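Local coordinates for protein lipase (Pelosinus fermentans, PDB 5AH0) that hydrolyses ester bonds as a lipase of the alpha/beta-hydrolase clan, acting also on the synthetic polyester poly(butylene adipate-co-terephthalate), at residues Y282-L286 / L287-G291; N366-L370 / S371-G375. All coordinates share one frame; numbering follows the deposited sequence.

Contacts 1 and 2 show one principle in two versions: a loop becomes a helix, and side chains three to five residues apart meet across the junction. In contact 1 (282-291) a proline-rich turn runs into helix 288-294; in contact 2 (366-375) a threonine N-cap opens helix 370-380. They are separate in space, with centres about 24 Å apart and nearest atoms about 10 Å apart, and their centres lie about 21 and 19 Å from the centre of the chain. Neither contains a ligand of the zinc ion, which is bound by Asp56, His76, His82 and Asp233. Contact 1 does come near a small bound molecule, since the side chain of Tyr282 lies about 4 Å from a PEG fragment.

Contact 1 (Y282-L286 / L287-G291); sequences YMTPL and LYPFG
Leu286 and Phe290 form the buried apolar centre of this turn into a helix, with the methyl CD1 of Leu286 4.3 Å from CE2 of the Phe290 ring. The phenylalanine has CG beside its own backbone N (chi1 -57°), which swings the ring back toward the preceding turn. Its edge then faces the carbonyl of Leu286, whose O lies 3.3 Å from Phe290 CD2. Pro289, lacking an N-H, offers that oxygen its ring instead, as CD of Pro289 comes within 3.3 Å of Leu286 O.

Pro289 also meets a second aromatic ring, that of Tyr282. CB of the proline lies 4.1 Å from CE2 of Tyr282, near the ring plane, so the tyrosine presents its edge. Next to this pair Thr284 runs across Tyr288 at about a right angle. The contact is made at the base of the tyrosine, where CB is 3.5 Å from Thr284 OG1, whereas the phenol hydroxyl points off in another direction.

The polar edge is organised around one acceptor, Pro285 O. The type I beta turn from Pro285 to Tyr288 is closed by a hydrogen bond from Tyr288 N to Pro285 O (3.1 Å, 162° at the hydrogen). The hydroxyl of Thr284 donates to it as well, with OG1 2.9 Å from Pro285 O. The two donors approach from opposite faces of the carbonyl plane, two bonds that together fix the tilt of the Pro285-Leu286 peptide at the start of the turn.

Helix 173-190 packs against the apolar side: Phe178 meets Phe290 edge-to-face and also touches Leu287, while Ser185 contacts Leu286. Backbone bonding of Leu286 with Leu277 ties the turn to the long connection that follows strand 258-265, so the start of helix 288-294 rests on helix 173-190.

Contact 2 (N366-L370 / S371-G375); sequences NALTL and SWYKG
Leu368 and Trp372 make the tight half of this helix start. The methyl CD1 of Leu368 stands almost squarely over the six-membered ring of Trp372, 3.6 Å from its centroid and 4° off the ring normal, a clear CH-pi contact. The indole in turn directs its CE3 at the centre of one face of the Tyr373 ring. CB of Leu368 completes the group at 4.0 Å from Tyr373 CE2, so one leucine touches both aromatic side chains. The phenol end of Tyr373 is held by Ala360 O, and Tyr262 of strand 258-265 meets Trp372 edge-to-face.

The other half is more open and more polar, with Leu370 lying against Tyr32 and Glu35 of helix 32-38. Thr369 and Ser371 are exposed, and between their side chains the nearest approach is 3.7 Å, from Thr369 OG1 to Ser371 CB. Lys374 extends from the helix toward a salt bridge with Glu378 and a cation-pi contact with Tyr39.

The backbone bonds join the two parts. With chi1 at 60°, Thr369 places OG1 between its own N and carbonyl carbon, facing the first turn, where it accepts from Trp372 N at 2.8 Å (146° at the hydrogen). Regular helical bonds follow at once: Tyr373 N donates to Thr369 O, and Lys374 N to Leu370 O at 2.8 Å.

The N-cap at Thr369 is accompanied by a contact between Leu368 (N') and Tyr373 (N4), the hydrophobic staple; together they are characteristic of a helix N-terminus.

Contact 1 (Y282-L286 / L287-G291)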
loop_
_atom_site.group_PDB
_atom_site.type_symbol
_atom_site.label_atom_id
_atom_site.label_comp_id
_atom_site.label_asym_id
_atom_site.label_seq_id
_atom_site.Cartn_x
_atom_site.Cartn_y
_atom_site.Cartn_z
ATOM N N TYR A 282 -3.346 6.655 25.299
ATOM C CA TYR A 282 -4.705 7.001 25.714
ATOM C C TYR A 282 -5.547 5.826 26.200
ATOM O O TYR A 282 -6.621 6.029 26.775
ATOM C CB TYR A 282 -5.429 7.696 24.566
ATOM C CG TYR A 282 -4.692 8.919 24.096
ATOM C CD1 TYR A 282 -4.058 9.758 25.008
ATOM C CD2 TYR A 282 -4.638 9.253 22.744
ATOM C CE1 TYR A 282 -3.380 10.885 24.594
ATOM C CE2 TYR A 282 -3.969 10.396 22.313
ATOM C CZ TYR A 282 -3.340 11.202 23.245
ATOM O OH TYR A 282 -2.661 12.332 22.837
ATOM N N MET A 283 -5.081 4.607 25.936
ATOM C CA MET A 283 -5.831 3.399 26.276
ATOM C C MET A 283 -7.174 3.409 25.558
ATOM O O MET A 283 -8.162 2.889 26.055
ATOM C CB MET A 283 -6.017 3.278 27.791
ATOM C CG MET A 283 -4.722 3.379 28.599
ATOM S SD MET A 283 -3.832 1.828 28.862
ATOM C CE MET A 283 -3.063 1.516 27.273
ATOM N N THR A 284 -7.207 4.077 24.413
ATOM C CA THR A 284 -8.320 3.991 23.486
ATOM C C THR A 284 -7.949 3.029 22.356
ATOM O O THR A 284 -6.813 2.530 22.298
ATOM C CB THR A 284 -8.662 5.370 22.899
ATOM O OG1 THR A 284 -7.588 5.799 22.054
ATOM C CG2 THR A 284 -8.885 6.377 23.996
ATOM N N PRO A 285 -8.880 2.777 21.432
ATOM C CA PRO A 285 -8.387 2.109 20.210
ATOM C C PRO A 285 -7.300 2.972 19.531
ATOM O O PRO A 285 -7.379 4.199 19.660
ATOM C CB PRO A 285 -9.638 2.003 19.339
ATOM C CG PRO A 285 -10.773 1.908 20.348
ATOM C CD PRO A 285 -10.349 2.855 21.480
ATOM N N LEU A 286 -6.330 2.360 18.841
ATOM C CA LEU A 286 -5.246 3.096 18.181
ATOM C C LEU A 286 -5.761 4.216 17.285
ATOM O O LEU A 286 -5.261 5.328 17.329
ATOM C CB LEU A 286 -4.375 2.146 17.338
ATOM C CG LEU A 286 -3.225 2.764 16.526
ATOM C CD1 LEU A 286 -2.268 3.505 17.459
ATOM C CD2 LEU A 286 -2.435 1.715 15.748
ATOM N N LEU A 287 -6.781 3.925 16.488
ATOM C CA LEU A 287 -7.245 4.857 15.480
ATOM C C LEU A 287 -8.127 5.986 16.009
ATOM O O LEU A 287 -8.525 6.871 15.239
ATOM C CB LEU A 287 -8.008 4.086 14.408
ATOM C CG LEU A 287 -7.179 3.048 13.647
ATOM C CD1 LEU A 287 -8.019 2.398 12.581
ATOM C CD2 LEU A 287 -5.960 3.726 13.046
ATOM N N TYR A 288 -8.452 5.955 17.304
ATOM C CA TYR A 288 -9.392 6.921 17.852
ATOM C C TYR A 288 -8.945 8.394 17.679
ATOM O O TYR A 288 -9.696 9.204 17.145
ATOM C CB TYR A 288 -9.676 6.624 19.325
ATOM C CG TYR A 288 -10.560 7.681 19.960
ATOM C CD1 TYR A 288 -11.920 7.740 19.676
ATOM C CD2 TYR A 288 -10.029 8.631 20.829
ATOM C CE1 TYR A 288 -12.739 8.728 20.249
ATOM C CE2 TYR A 288 -10.833 9.611 21.412
ATOM C CZ TYR A 288 -12.185 9.651 21.120
ATOM O OH TYR A 288 -12.975 10.623 21.684
ATOM N N PRO A 289 -7.730 8.747 18.126
ATOM C CA PRO A 289 -7.382 10.159 17.953
ATOM C C PRO A 289 -7.166 10.539 16.486
ATOM O O PRO A 289 -7.432 11.677 16.105
ATOM C CB PRO A 289 -6.079 10.298 18.749
ATOM C CG PRO A 289 -5.457 8.943 18.658
ATOM C CD PRO A 289 -6.618 7.973 18.714
ATOM N N PHE A 290 -6.677 9.610 15.675
ATOM C CA PHE A 290 -6.414 9.927 14.275
ATOM C C PHE A 290 -7.701 10.122 13.473
ATOM O O PHE A 290 -7.803 11.070 12.693
ATOM C CB PHE A 290 -5.507 8.842 13.675
ATOM C CG PHE A 290 -4.217 8.705 14.435
ATOM C CD1 PHE A 290 -3.276 9.723 14.398
ATOM C CD2 PHE A 290 -3.984 7.616 15.255
ATOM C CE1 PHE A 290 -2.114 9.632 15.127
ATOM C CE2 PHE A 290 -2.812 7.527 15.988
ATOM C CZ PHE A 290 -1.881 8.528 15.922
ATOM N N GLY A 291 -8.689 9.255 13.698
ATOM C CA GLY A 291 -10.022 9.437 13.150
ATOM C C GLY A 291 -10.626 10.784 13.502
ATOM O O GLY A 291 -11.229 11.437 12.644
#

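Contact 2 (N366-L370 / S371-G375)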
loop_
_atom_site.group_PDB
_atom_site.type_symbol
_atom_site.label_atom_id
_atom_site.label_comp_id
_atom_site.label_asym_id
_atom_site.label_seq_id
_atom_site.Cartn_x
_atom_site.Cartn_y
_atom_site.Cartn_z
ATOM N N ASN A 366 -14.392 -5.246 13.746
ATOM C CA ASN A 366 -15.278 -5.421 12.605
ATOM C C ASN A 366 -14.535 -5.905 11.369
ATOM O O ASN A 366 -14.860 -5.499 10.247
ATOM C CB ASN A 366 -16.013 -4.133 12.276
ATOM C CG ASN A 366 -17.235 -4.377 11.435
ATOM O OD1 ASN A 366 -17.668 -5.522 11.272
ATOM N ND2 ASN A 366 -17.801 -3.307 10.884
ATOM N N ALA A 367 -13.546 -6.769 11.585
ATOM C CA ALA A 367 -12.636 -7.200 10.528
ATOM C C ALA A 367 -13.343 -7.896 9.364
ATOM O O ALA A 367 -14.223 -8.742 9.574
ATOM C CB ALA A 367 -11.570 -8.116 11.106
ATOM N N LEU A 368 -12.967 -7.510 8.142
ATOM C CA LEU A 368 -13.334 -8.270 6.945
ATOM C C LEU A 368 -12.855 -9.694 7.116
ATOM O O LEU A 368 -11.718 -9.918 7.501
ATOM C CB LEU A 368 -12.708 -7.667 5.705
ATOM C CG LEU A 368 -13.263 -6.301 5.327
ATOM C CD1 LEU A 368 -12.706 -5.887 3.967
ATOM C CD2 LEU A 368 -14.796 -6.328 5.329
ATOM N N THR A 369 -13.713 -10.659 6.824
ATOM C CA THR A 369 -13.424 -12.053 7.149
ATOM C C THR A 369 -12.604 -12.807 6.105
ATOM O O THR A 369 -12.389 -12.334 4.984
ATOM C CB THR A 369 -14.712 -12.824 7.348
ATOM O OG1 THR A 369 -15.463 -12.764 6.131
ATOM C CG2 THR A 369 -15.535 -12.211 8.497
ATOM N N LEU A 370 -12.133 -13.985 6.498
ATOM C CA LEU A 370 -11.494 -14.896 5.569
ATOM C C LEU A 370 -12.463 -15.194 4.434
ATOM O O LEU A 370 -12.089 -15.241 3.254
ATOM C CB LEU A 370 -11.064 -16.184 6.277
ATOM C CG LEU A 370 -10.703 -17.365 5.375
ATOM C CD1 LEU A 370 -9.606 -16.952 4.420
ATOM C CD2 LEU A 370 -10.242 -18.554 6.215
ATOM N N SER A 371 -13.717 -15.395 4.809
ATOM C CA SER A 371 -14.757 -15.693 3.850
ATOM C C SER A 371 -14.955 -14.509 2.901
ATOM O O SER A 371 -15.194 -14.703 1.713
ATOM C CB SER A 371 -16.046 -16.043 4.584
ATOM O OG SER A 371 -17.112 -16.249 3.687
ATOM N N TRP A 372 -14.837 -13.281 3.406
ATOM C CA TRP A 372 -14.954 -12.109 2.528
ATOM C C TRP A 372 -13.859 -12.089 1.452
ATOM O O TRP A 372 -14.133 -11.842 0.276
ATOM C CB TRP A 372 -14.891 -10.825 3.332
ATOM C CG TRP A 372 -15.179 -9.564 2.534
ATOM C CD1 TRP A 372 -16.390 -8.952 2.386
ATOM C CD2 TRP A 372 -14.241 -8.767 1.794
ATOM N NE1 TRP A 372 -16.264 -7.825 1.613
ATOM C CE2 TRP A 372 -14.958 -7.692 1.230
ATOM C CE3 TRP A 372 -12.869 -8.867 1.544
ATOM C CZ2 TRP A 372 -14.350 -6.719 0.435
ATOM C CZ3 TRP A 372 -12.264 -7.897 0.758
ATOM C CH2 TRP A 372 -13.005 -6.841 0.207
ATOM N N TYR A 373 -12.623 -12.354 1.865
ATOM C CA TYR A 373 -11.499 -12.407 0.933
ATOM C C TYR A 373 -11.596 -13.600 -0.016
ATOM O O TYR A 373 -11.172 -13.512 -1.168
ATOM C CB TYR A 373 -10.169 -12.428 1.698
ATOM C CG TYR A 373 -9.733 -11.029 2.071
ATOM C CD1 TYR A 373 -9.039 -10.242 1.161
ATOM C CD2 TYR A 373 -10.053 -10.473 3.315
ATOM C CE1 TYR A 373 -8.648 -8.949 1.472
ATOM C CE2 TYR A 373 -9.660 -9.171 3.635
ATOM C CZ TYR A 373 -8.956 -8.419 2.702
ATOM O OH TYR A 373 -8.554 -7.136 2.987
ATOM N N LYS A 374 -12.162 -14.707 0.458
ATOM C CA LYS A 374 -12.437 -15.840 -0.425
ATOM C C LYS A 374 -13.401 -15.391 -1.532
ATOM O O LYS A 374 -13.200 -15.693 -2.709
ATOM C CB LYS A 374 -13.007 -17.016 0.366
ATOM C CG LYS A 374 -13.332 -18.250 -0.436
ATOM C CD LYS A 374 -13.597 -19.397 0.527
ATOM C CE LYS A 374 -13.926 -20.703 -0.186
ATOM N NZ LYS A 374 -15.195 -20.605 -0.941
ATOM N N GLY A 375 -14.431 -14.646 -1.143
ATOM C CA GLY A 375 -15.379 -14.099 -2.091
ATOM C C GLY A 375 -14.707 -13.226 -3.127
ATOM O O GLY A 375 -15.019 -13.306 -4.315
#